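Local structure of DNA photolyase (Agrobacterium tumefaciens, 4U63) at residues 26-32 and 114-120; 34-38 and 81-85; 317-322 and 407-411. The protein probably uses light absorbed by a methenyltetrahydrofolate antenna and a flavin cofactor to split cyclobutane pyrimidine dimers in ultraviolet-damaged DNA. All coordinates share one frame; numbering follows the deposited sequence.

Contact 1 of 3, residues 26-32 and 114-120; sequences PVIVWFR and TVVWNRR. With SO4 (sulfate ion), chain D; SO4 (sulfate ion), chain E.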
loop_
_atom_site.group_PDB
_atom_site.type_symbol
_atom_site.label_atom_id
_atom_site.label_comp_id
_atom_site.label_asym_id
_atom_site.label_seq_id
_atom_site.Cartn_x
_atom_site.Cartn_y
_atom_site.Cartn_z
ATOM N N PRO A 26 -5.722 -12.665 -32.056
ATOM C CA PRO A 26 -5.085 -11.959 -30.953
ATOM C C PRO A 26 -5.634 -12.318 -29.572
ATOM O O PRO A 26 -6.681 -12.994 -29.437
ATOM C CB PRO A 26 -5.378 -10.479 -31.257
ATOM C CG PRO A 26 -5.656 -10.435 -32.718
ATOM C CD PRO A 26 -6.331 -11.733 -33.027
ATOM N N VAL A 27 -4.910 -11.850 -28.567
ATOM C CA VAL A 27 -5.290 -11.975 -27.167
ATOM C C VAL A 27 -5.064 -10.621 -26.490
ATOM O O VAL A 27 -4.001 -9.992 -26.661
ATOM C CB VAL A 27 -4.499 -13.104 -26.451
ATOM C CG1 VAL A 27 -2.996 -13.005 -26.720
ATOM C CG2 VAL A 27 -4.774 -13.098 -24.947
ATOM N N ILE A 28 -6.062 -10.175 -25.732
ATOM C CA ILE A 28 -5.971 -8.936 -24.981
ATOM C C ILE A 28 -5.519 -9.224 -23.554
ATOM O O ILE A 28 -6.058 -10.113 -22.893
ATOM C CB ILE A 28 -7.329 -8.202 -24.961
ATOM C CG1 ILE A 28 -7.695 -7.772 -26.391
ATOM C CG2 ILE A 28 -7.291 -6.994 -24.032
ATOM C CD1 ILE A 28 -9.155 -7.492 -26.586
ATOM N N VAL A 29 -4.525 -8.470 -23.094
ATOM C CA VAL A 29 -4.060 -8.538 -21.716
ATOM C C VAL A 29 -4.444 -7.237 -21.045
ATOM O O VAL A 29 -3.894 -6.185 -21.370
ATOM C CB VAL A 29 -2.528 -8.719 -21.604
ATOM C CG1 VAL A 29 -2.119 -8.818 -20.137
ATOM C CG2 VAL A 29 -2.075 -9.948 -22.365
ATOM N N TRP A 30 -5.376 -7.312 -20.104
ATOM C CA TRP A 30 -5.852 -6.125 -19.395
ATOM C C TRP A 30 -5.080 -5.962 -18.081
ATOM O O TRP A 30 -5.255 -6.761 -17.169
ATOM C CB TRP A 30 -7.373 -6.229 -19.166
ATOM C CG TRP A 30 -7.960 -5.101 -18.362
ATOM C CD1 TRP A 30 -7.436 -3.838 -18.194
ATOM C CD2 TRP A 30 -9.186 -5.125 -17.627
ATOM N NE1 TRP A 30 -8.254 -3.098 -17.399
ATOM C CE2 TRP A 30 -9.336 -3.856 -17.032
ATOM C CE3 TRP A 30 -10.170 -6.102 -17.403
ATOM C CZ2 TRP A 30 -10.435 -3.529 -16.225
ATOM C CZ3 TRP A 30 -11.267 -5.777 -16.591
ATOM C CH2 TRP A 30 -11.389 -4.498 -16.020
ATOM N N PHE A 31 -4.216 -4.935 -18.031
ATOM C CA PHE A 31 -3.434 -4.553 -16.847
ATOM C C PHE A 31 -4.236 -3.643 -15.914
ATOM O O PHE A 31 -4.930 -2.725 -16.376
ATOM C CB PHE A 31 -2.167 -3.783 -17.254
ATOM C CG PHE A 31 -1.055 -4.643 -17.787
ATOM C CD1 PHE A 31 -0.995 -4.975 -19.133
ATOM C CD2 PHE A 31 -0.050 -5.100 -16.944
ATOM C CE1 PHE A 31 0.046 -5.761 -19.622
ATOM C CE2 PHE A 31 0.984 -5.879 -17.425
ATOM C CZ PHE A 31 1.040 -6.207 -18.769
ATOM N N ARG A 32 -4.120 -3.890 -14.605
ATOM C CA ARG A 32 -4.741 -3.050 -13.574
ATOM C C ARG A 32 -3.695 -2.681 -12.483
ATOM O O ARG A 32 -2.976 -1.699 -12.640
ATOM C CB ARG A 32 -5.975 -3.743 -12.989
ATOM C CG ARG A 32 -7.134 -3.933 -13.975
ATOM C CD ARG A 32 -7.050 -5.233 -14.765
ATOM N NE ARG A 32 -7.189 -6.404 -13.912
ATOM C CZ ARG A 32 -8.344 -6.857 -13.422
ATOM N NH1 ARG A 32 -9.496 -6.236 -13.698
ATOM N NH2 ARG A 32 -8.347 -7.936 -12.637
ATOM N N THR A 114 -9.698 -13.906 -26.925
ATOM C CA THR A 114 -9.418 -14.108 -25.516
ATOM C C THR A 114 -9.070 -12.796 -24.826
ATOM O O THR A 114 -8.388 -11.934 -25.402
ATOM C CB THR A 114 -8.248 -15.118 -25.331
ATOM O OG1 THR A 114 -8.576 -16.355 -25.969
ATOM C CG2 THR A 114 -7.937 -15.391 -23.852
ATOM N N VAL A 115 -9.550 -12.655 -23.592
ATOM C CA VAL A 115 -9.116 -11.599 -22.700
ATOM C C VAL A 115 -8.562 -12.279 -21.460
ATOM O O VAL A 115 -9.206 -13.162 -20.901
ATOM C CB VAL A 115 -10.252 -10.655 -22.271
ATOM C CG1 VAL A 115 -9.701 -9.550 -21.371
ATOM C CG2 VAL A 115 -10.951 -10.056 -23.487
ATOM N N VAL A 116 -7.366 -11.867 -21.047
ATOM C CA VAL A 116 -6.787 -12.335 -19.805
ATOM C C VAL A 116 -6.493 -11.180 -18.860
ATOM O O VAL A 116 -6.248 -10.041 -19.286
ATOM C CB VAL A 116 -5.492 -13.151 -20.030
ATOM C CG1 VAL A 116 -5.793 -14.402 -20.844
ATOM C CG2 VAL A 116 -4.407 -12.307 -20.700
ATOM N N TRP A 117 -6.524 -11.490 -17.573
ATOM C CA TRP A 117 -6.092 -10.570 -16.546
ATOM C C TRP A 117 -5.629 -11.302 -15.294
ATOM O O TRP A 117 -5.924 -12.477 -15.091
ATOM C CB TRP A 117 -7.198 -9.559 -16.193
ATOM C CG TRP A 117 -8.518 -10.116 -15.636
ATOM C CD1 TRP A 117 -8.725 -10.698 -14.405
ATOM C CD2 TRP A 117 -9.804 -10.076 -16.274
ATOM N NE1 TRP A 117 -10.056 -11.037 -14.259
ATOM C CE2 TRP A 117 -10.736 -10.667 -15.389
ATOM C CE3 TRP A 117 -10.256 -9.608 -17.517
ATOM C CZ2 TRP A 117 -12.097 -10.800 -15.708
ATOM C CZ3 TRP A 117 -11.606 -9.737 -17.833
ATOM C CH2 TRP A 117 -12.513 -10.331 -16.928
ATOM N N ASN A 118 -4.882 -10.585 -14.471
ATOM C CA ASN A 118 -4.515 -11.068 -13.160
ATOM C C ASN A 118 -5.591 -10.691 -12.168
ATOM O O ASN A 118 -6.063 -9.547 -12.146
ATOM C CB ASN A 118 -3.165 -10.502 -12.757
ATOM C CG ASN A 118 -2.056 -11.040 -13.628
ATOM O OD1 ASN A 118 -1.898 -12.257 -13.747
ATOM N ND2 ASN A 118 -1.303 -10.160 -14.257
ATOM N N ARG A 119 -5.975 -11.665 -11.352
ATOM C CA ARG A 119 -7.016 -11.467 -10.352
ATOM C C ARG A 119 -6.630 -10.346 -9.402
ATOM O O ARG A 119 -5.435 -10.150 -9.091
ATOM C CB ARG A 119 -7.242 -12.746 -9.549
ATOM C CG ARG A 119 -7.849 -13.858 -10.354
ATOM C CD ARG A 119 -7.787 -15.171 -9.608
ATOM N NE ARG A 119 -8.112 -16.269 -10.507
ATOM C CZ ARG A 119 -7.768 -17.539 -10.318
ATOM N NH1 ARG A 119 -7.064 -17.916 -9.246
ATOM N NH2 ARG A 119 -8.130 -18.447 -11.220
ATOM N N ARG A 120 -7.641 -9.601 -8.984
ATOM C CA ARG A 120 -7.505 -8.589 -7.949
ATOM C C ARG A 120 -8.461 -9.012 -6.870
ATOM O O ARG A 120 -9.582 -9.416 -7.152
ATOM C CB ARG A 120 -7.794 -7.179 -8.468
ATOM C CG ARG A 120 -9.156 -6.977 -9.099
ATOM C CD ARG A 120 -9.237 -5.617 -9.754
ATOM N NE ARG A 120 -10.407 -5.493 -10.619
ATOM C CZ ARG A 120 -10.737 -4.393 -11.297
ATOM N NH1 ARG A 120 -9.990 -3.296 -11.218
ATOM N NH2 ARG A 120 -11.825 -4.391 -12.064
HETATM S S SO4 D . -6.544 -21.610 -10.275
HETATM O O1 SO4 D . -7.818 -21.093 -10.808
HETATM O O2 SO4 D . -5.806 -22.301 -11.350
HETATM O O3 SO4 D . -6.836 -22.570 -9.193
HETATM O O4 SO4 D . -5.724 -20.500 -9.741
HETATM S S SO4 E . -10.956 -18.180 -14.352
HETATM O O1 SO4 E . -12.240 -18.849 -14.631
HETATM O O2 SO4 E . -10.070 -18.216 -15.527
HETATM O O3 SO4 E . -11.256 -16.780 -13.986
HETATM O O4 SO4 E . -10.275 -18.870 -13.237
HETATM O O HOH W 1 -4.707 -7.703 -14.737
HETATM O O HOH W 2 -4.704 -6.864 -11.578
#

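Contact 2 of 3, residues 34-38 and 81-85; sequences DLRLS and LSSSL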
loop_
_atom_site.group_PDB
_atom_site.type_symbol
_atom_site.label_atom_id
_atom_site.label_comp_id
_atom_site.label_asym_id
_atom_site.label_seq_id
_atom_site.Cartn_x
_atom_site.Cartn_y
_atom_site.Cartn_z
ATOM N N ASP A 34 -1.031 -4.633 -11.607
ATOM C CA ASP A 34 -0.136 -5.750 -11.875
ATOM C C ASP A 34 0.862 -5.286 -12.925
ATOM O O ASP A 34 1.111 -5.967 -13.910
ATOM C CB ASP A 34 -0.943 -6.939 -12.385
ATOM C CG ASP A 34 -1.710 -6.621 -13.685
ATOM O OD1 ASP A 34 -1.881 -5.423 -14.014
ATOM O OD2 ASP A 34 -2.131 -7.570 -14.383
ATOM N N LEU A 35 1.437 -4.111 -12.701
ATOM C CA LEU A 35 2.206 -3.425 -13.743
ATOM C C LEU A 35 3.634 -3.930 -13.785
ATOM O O LEU A 35 4.574 -3.245 -13.397
ATOM C CB LEU A 35 2.126 -1.910 -13.540
ATOM C CG LEU A 35 0.687 -1.367 -13.424
ATOM C CD1 LEU A 35 0.706 0.153 -13.309
ATOM C CD2 LEU A 35 -0.176 -1.795 -14.602
ATOM N N ARG A 36 3.759 -5.153 -14.279
ATOM C CA ARG A 36 5.020 -5.860 -14.365
ATOM C C ARG A 36 4.948 -6.873 -15.504
ATOM O O ARG A 36 3.854 -7.325 -15.876
ATOM C CB ARG A 36 5.290 -6.588 -13.052
ATOM C CG ARG A 36 4.336 -7.744 -12.763
ATOM C CD ARG A 36 4.622 -8.432 -11.431
ATOM N NE ARG A 36 3.800 -9.633 -11.294
ATOM C CZ ARG A 36 2.544 -9.669 -10.849
ATOM N NH1 ARG A 36 1.914 -8.565 -10.453
ATOM N NH2 ARG A 36 1.911 -10.828 -10.795
ATOM N N LEU A 37 6.113 -7.229 -16.052
ATOM C CA LEU A 37 6.219 -8.328 -17.019
ATOM C C LEU A 37 6.672 -9.645 -16.376
ATOM O O LEU A 37 6.378 -10.717 -16.917
ATOM C CB LEU A 37 7.182 -7.960 -18.151
ATOM C CG LEU A 37 6.968 -6.620 -18.862
ATOM C CD1 LEU A 37 7.928 -6.496 -20.037
ATOM C CD2 LEU A 37 5.528 -6.449 -19.325
ATOM N N SER A 38 7.373 -9.564 -15.239
ATOM C CA SER A 38 7.897 -10.739 -14.546
ATOM C C SER A 38 6.840 -11.367 -13.651
ATOM O O SER A 38 5.963 -10.682 -13.125
ATOM C CB SER A 38 9.122 -10.384 -13.693
ATOM O OG SER A 38 10.173 -9.862 -14.483
ATOM N N LEU A 81 6.089 0.805 -17.592
ATOM C CA LEU A 81 5.530 -0.407 -18.192
ATOM C C LEU A 81 5.490 -0.285 -19.719
ATOM O O LEU A 81 5.860 -1.224 -20.431
ATOM C CB LEU A 81 4.125 -0.709 -17.640
ATOM C CG LEU A 81 3.454 -1.957 -18.213
ATOM C CD1 LEU A 81 4.256 -3.202 -17.865
ATOM C CD2 LEU A 81 2.024 -2.072 -17.702
ATOM N N SER A 82 5.035 0.871 -20.210
ATOM C CA SER A 82 5.002 1.142 -21.650
ATOM C C SER A 82 6.383 0.955 -22.259
ATOM O O SER A 82 6.520 0.307 -23.297
ATOM C CB SER A 82 4.510 2.561 -21.943
ATOM O OG SER A 82 4.644 2.860 -23.327
ATOM N N SER A 83 7.397 1.522 -21.603
ATOM C CA SER A 83 8.773 1.411 -22.081
ATOM C C SER A 83 9.207 -0.055 -22.124
ATOM O O SER A 83 9.798 -0.497 -23.104
ATOM C CB SER A 83 9.719 2.231 -21.202
ATOM O OG SER A 83 11.043 2.166 -21.690
ATOM N N SER A 84 8.890 -0.813 -21.068
ATOM C CA SER A 84 9.283 -2.232 -21.010
ATOM C C SER A 84 8.572 -3.058 -22.092
ATOM O O SER A 84 9.180 -3.931 -22.710
ATOM C CB SER A 84 9.072 -2.828 -19.605
ATOM O OG SER A 84 7.710 -3.053 -19.310
ATOM N N LEU A 85 7.290 -2.776 -22.327
ATOM C CA LEU A 85 6.540 -3.463 -23.381
ATOM C C LEU A 85 7.092 -3.163 -24.782
ATOM O O LEU A 85 7.183 -4.060 -25.629
ATOM C CB LEU A 85 5.056 -3.103 -23.318
ATOM C CG LEU A 85 4.282 -3.736 -22.162
ATOM C CD1 LEU A 85 2.948 -3.033 -21.950
ATOM C CD2 LEU A 85 4.067 -5.227 -22.389
#

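Contact 3 of 3, residues 317-322 and 407-411; sequences NWNDSF and AGSGA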
loop_
_atom_site.group_PDB
_atom_site.type_symbol
_atom_site.label_atom_id
_atom_site.label_comp_id
_atom_site.label_asym_id
_atom_site.label_seq_id
_atom_site.Cartn_x
_atom_site.Cartn_y
_atom_site.Cartn_z
ATOM N N ASN A 317 -17.229 -0.582 11.427
ATOM C CA ASN A 317 -16.444 -1.178 12.500
ATOM C C ASN A 317 -16.528 -2.700 12.421
ATOM O O ASN A 317 -17.623 -3.271 12.294
ATOM C CB ASN A 317 -16.932 -0.734 13.880
ATOM C CG ASN A 317 -16.793 0.765 14.105
ATOM O OD1 ASN A 317 -15.722 1.327 13.910
ATOM N ND2 ASN A 317 -17.865 1.409 14.511
ATOM N N TRP A 318 -15.380 -3.359 12.501
ATOM C CA TRP A 318 -15.363 -4.824 12.619
ATOM C C TRP A 318 -16.148 -5.263 13.872
ATOM O O TRP A 318 -16.923 -6.230 13.833
ATOM C CB TRP A 318 -13.924 -5.331 12.657
ATOM C CG TRP A 318 -13.779 -6.806 12.828
ATOM C CD1 TRP A 318 -13.959 -7.528 13.977
ATOM C CD2 TRP A 318 -13.394 -7.739 11.825
ATOM N NE1 TRP A 318 -13.727 -8.862 13.742
ATOM C CE2 TRP A 318 -13.380 -9.021 12.428
ATOM C CE3 TRP A 318 -13.076 -7.626 10.468
ATOM C CZ2 TRP A 318 -13.048 -10.180 11.720
ATOM C CZ3 TRP A 318 -12.743 -8.788 9.755
ATOM C CH2 TRP A 318 -12.735 -10.048 10.388
ATOM N N ASN A 319 -15.936 -4.545 14.975
ATOM C CA ASN A 319 -16.656 -4.759 16.215
ATOM C C ASN A 319 -17.746 -3.709 16.292
ATOM O O ASN A 319 -17.460 -2.524 16.514
ATOM C CB ASN A 319 -15.685 -4.647 17.387
ATOM C CG ASN A 319 -16.311 -5.005 18.722
ATOM O OD1 ASN A 319 -17.534 -4.910 18.920
ATOM N ND2 ASN A 319 -15.465 -5.405 19.669
ATOM N N ASP A 320 -18.999 -4.129 16.104
ATOM C CA ASP A 320 -20.118 -3.176 16.061
ATOM C C ASP A 320 -20.439 -2.517 17.410
ATOM O O ASP A 320 -21.240 -1.595 17.457
ATOM C CB ASP A 320 -21.384 -3.796 15.431
ATOM C CG ASP A 320 -21.956 -4.965 16.227
ATOM O OD1 ASP A 320 -21.488 -5.250 17.349
ATOM O OD2 ASP A 320 -22.896 -5.604 15.710
ATOM N N SER A 321 -19.811 -2.981 18.494
ATOM C CA SER A 321 -19.923 -2.307 19.790
ATOM C C SER A 321 -19.401 -0.875 19.723
ATOM O O SER A 321 -19.794 -0.043 20.531
ATOM C CB SER A 321 -19.179 -3.071 20.890
ATOM O OG SER A 321 -19.803 -4.309 21.166
ATOM N N PHE A 322 -18.519 -0.592 18.765
ATOM C CA PHE A 322 -18.006 0.769 18.567
ATOM C C PHE A 322 -18.899 1.684 17.739
ATOM O O PHE A 322 -18.582 2.860 17.582
ATOM C CB PHE A 322 -16.611 0.726 17.940
ATOM C CG PHE A 322 -15.535 0.339 18.906
ATOM C CD1 PHE A 322 -15.144 1.218 19.913
ATOM C CD2 PHE A 322 -14.909 -0.890 18.817
ATOM C CE1 PHE A 322 -14.149 0.871 20.810
ATOM C CE2 PHE A 322 -13.909 -1.247 19.714
ATOM C CZ PHE A 322 -13.527 -0.368 20.710
ATOM N N ALA A 407 -7.736 1.290 16.232
ATOM C CA ALA A 407 -9.026 1.734 16.794
ATOM C C ALA A 407 -9.640 0.776 17.821
ATOM O O ALA A 407 -10.608 1.137 18.493
ATOM C CB ALA A 407 -10.020 1.982 15.669
ATOM N N GLY A 408 -9.109 -0.442 17.927
ATOM C CA GLY A 408 -9.565 -1.398 18.925
ATOM C C GLY A 408 -10.507 -2.489 18.440
ATOM O O GLY A 408 -11.054 -3.201 19.267
ATOM N N SER A 409 -10.696 -2.627 17.122
ATOM C CA SER A 409 -11.514 -3.738 16.552
ATOM C C SER A 409 -10.629 -4.878 16.006
ATOM O O SER A 409 -9.690 -4.622 15.291
ATOM C CB SER A 409 -12.401 -3.250 15.417
ATOM O OG SER A 409 -13.500 -2.500 15.893
ATOM N N GLY A 410 -10.955 -6.124 16.356
ATOM C CA GLY A 410 -10.231 -7.285 15.849
ATOM C C GLY A 410 -9.463 -8.024 16.926
ATOM O O GLY A 410 -9.050 -7.439 17.927
ATOM N N ALA A 411 -9.240 -9.314 16.700
ATOM C CA ALA A 411 -8.510 -10.150 17.651
ATOM C C ALA A 411 -7.095 -9.673 17.886
ATOM O O ALA A 411 -6.561 -9.841 18.981
ATOM C CB ALA A 411 -8.493 -11.603 17.193
HETATM O O HOH W 3 -12.775 -0.208 14.686
HETATM O O HOH W 4 -12.659 -5.350 19.468
#

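Contact 1 of 3, residues 26-32 and 114-120
R32, following strand 27-31, reaches over and lays its guanidinium against W117 while giving an N-H to the backbone of N118. The bond from R32 NH2 to N118 O, 2.8 Å, is nearly straight and lies in the guanidinium plane. One face of that plane meets the W117 indole in a cation-pi contact, with R32 CZ 4.2 Å from the centroid of the five-membered ring; CD of R120 lies over the opposite face. The bends at chi2 (88°) and chi3 (65°) bring the guanidinium between W117 and R120 CD. W30 turns a ring edge to the face of W117 in an offset edge-to-face pair, planes at 87°, with W30 CE3 3.5 Å from W117 CE3. R32 NH1 and R120 NE approach to 3.3 Å, and D129 forms salt bridges with both arginines, which probably offsets their like charges. A water 2.7 Å from W30 O accepts from R32 NE and N118 N, linking the two segments.

Behind these side chains runs a parallel ladder: I28 N bonds to T114 O, V116 N to I28 O at 2.9 Å, and W30 N to V116 O. Branched residues suit such extended backbone, and V29 CG2 meets V116 CG2 at 3.7 Å on the face that also carries V27 and T114. These are central strands of a Rossmann-like parallel sheet: helix 41-49 packs on the V27 and V29 face, helix 123-138 on the tryptophans, while strands 53-59 and 142-146 flank the pair.

Contact 2 of 3, residues 34-38 and 81-85
The loop that leaves strand 27-31 on its way to helix 41-49 packs here on helix 68-87 of the parallel alpha/beta sheet domain, joined by leucine methyls with no hydrogen bond between the two segments. L37 and L81 carry the contact. CD2 of L37 packs against two leucines one helical turn apart, 3.8 Å from L81 CD1 and 3.6 Å from L85 CD2, while its other methyl, CD1, approaches S84 OG at 3.5 Å. That serine suits a helix surface beside a leucine because its hydroxyl is turned back on its own helix: with chi1 at 74°, OG donates to L81 O, which also accepts the helical bond from L85 N. L81 divides its branches, CD1 going to L37 and CD2 meeting L35 CD2 at 3.8 Å, the two side chains crossing at about a right angle. L35 is the centre of an inverse gamma turn, closed by R36 N to D34 O at 2.8 Å. R36 takes its CB away from the helix; its guanidinium bonds through NH1 to G267 O. Around the contact, L35 also touches L74, S77 and L78 of helix 68-87, P187 packs on L37, and L92, just before strand 93-96, meets L85.

Contact 3 of 3, residues 317-322 and 407-411
S409 packs into the bend of residues 317-322, and its short side chain makes the tight part of the contact. Its CB lies 3.8 Å from W318 CB, and its OG rests against N319 CB. With chi1 at -74°, OG stands beside its own backbone N and faces N319 N, which gives it a weak hydrogen bond of 3.3 Å. On the side of S409 OG away from W318, F322 CD2 approaches it at 3.6 Å. A407 O lies over one face of the F322 ring. G408 ends helix 398-407 in a Schellman motif; glycine accommodates its positive phi of 101° and brings the backbone, G408 O, close to F322 CE2. Also in this buried part, a water lies 2.7 Å from S409 OG and only weakly reaches N317 OD1. N317 is anchored by D323 and W380.

The looser side is bridged by another water, which accepts from N319 ND2 and donates to G408 O. W318 touches lightly: G410 CA lies over one face of the indole, and CD1 is 4.1 Å from G410 N, with F310 meeting the ring from outside the two segments. N319 suits its bend because OD1 accepts from S321 N at 3.0 Å in an Asx turn, leaving ND2 to the water.

The direct polar link between the two loops is therefore a single weak bond, supplemented by water bridges, and small residues (G408, S409, G410) lie beside the aromatic rings of F322 and W318. Such chemistry joins a helix C-terminus to a neighbouring loop in the FAD-binding domain, where the side chain of A407 is about 9 Å from the bound FAD.

In the fold
Contacts 1 and 2 belong to the alpha/beta domain, and contact 3 to the helical FAD-binding domain. Along the chain, contact 2 is nested within the loop closed by contact 1, and contact 3 follows both in series. The first two have centres 13 Å apart and touch: D34 OD2 probably bonds to N118 ND2 at 2.7 Å, and F31 packs on L81, so strand 27-31 and the loop after it connect the sheet to helix 68-87. Contact 3 is centred 37 Å from contact 1 and 40 Å from contact 2, touching neither. The three lie in two domains of one chain, the second holding the FAD.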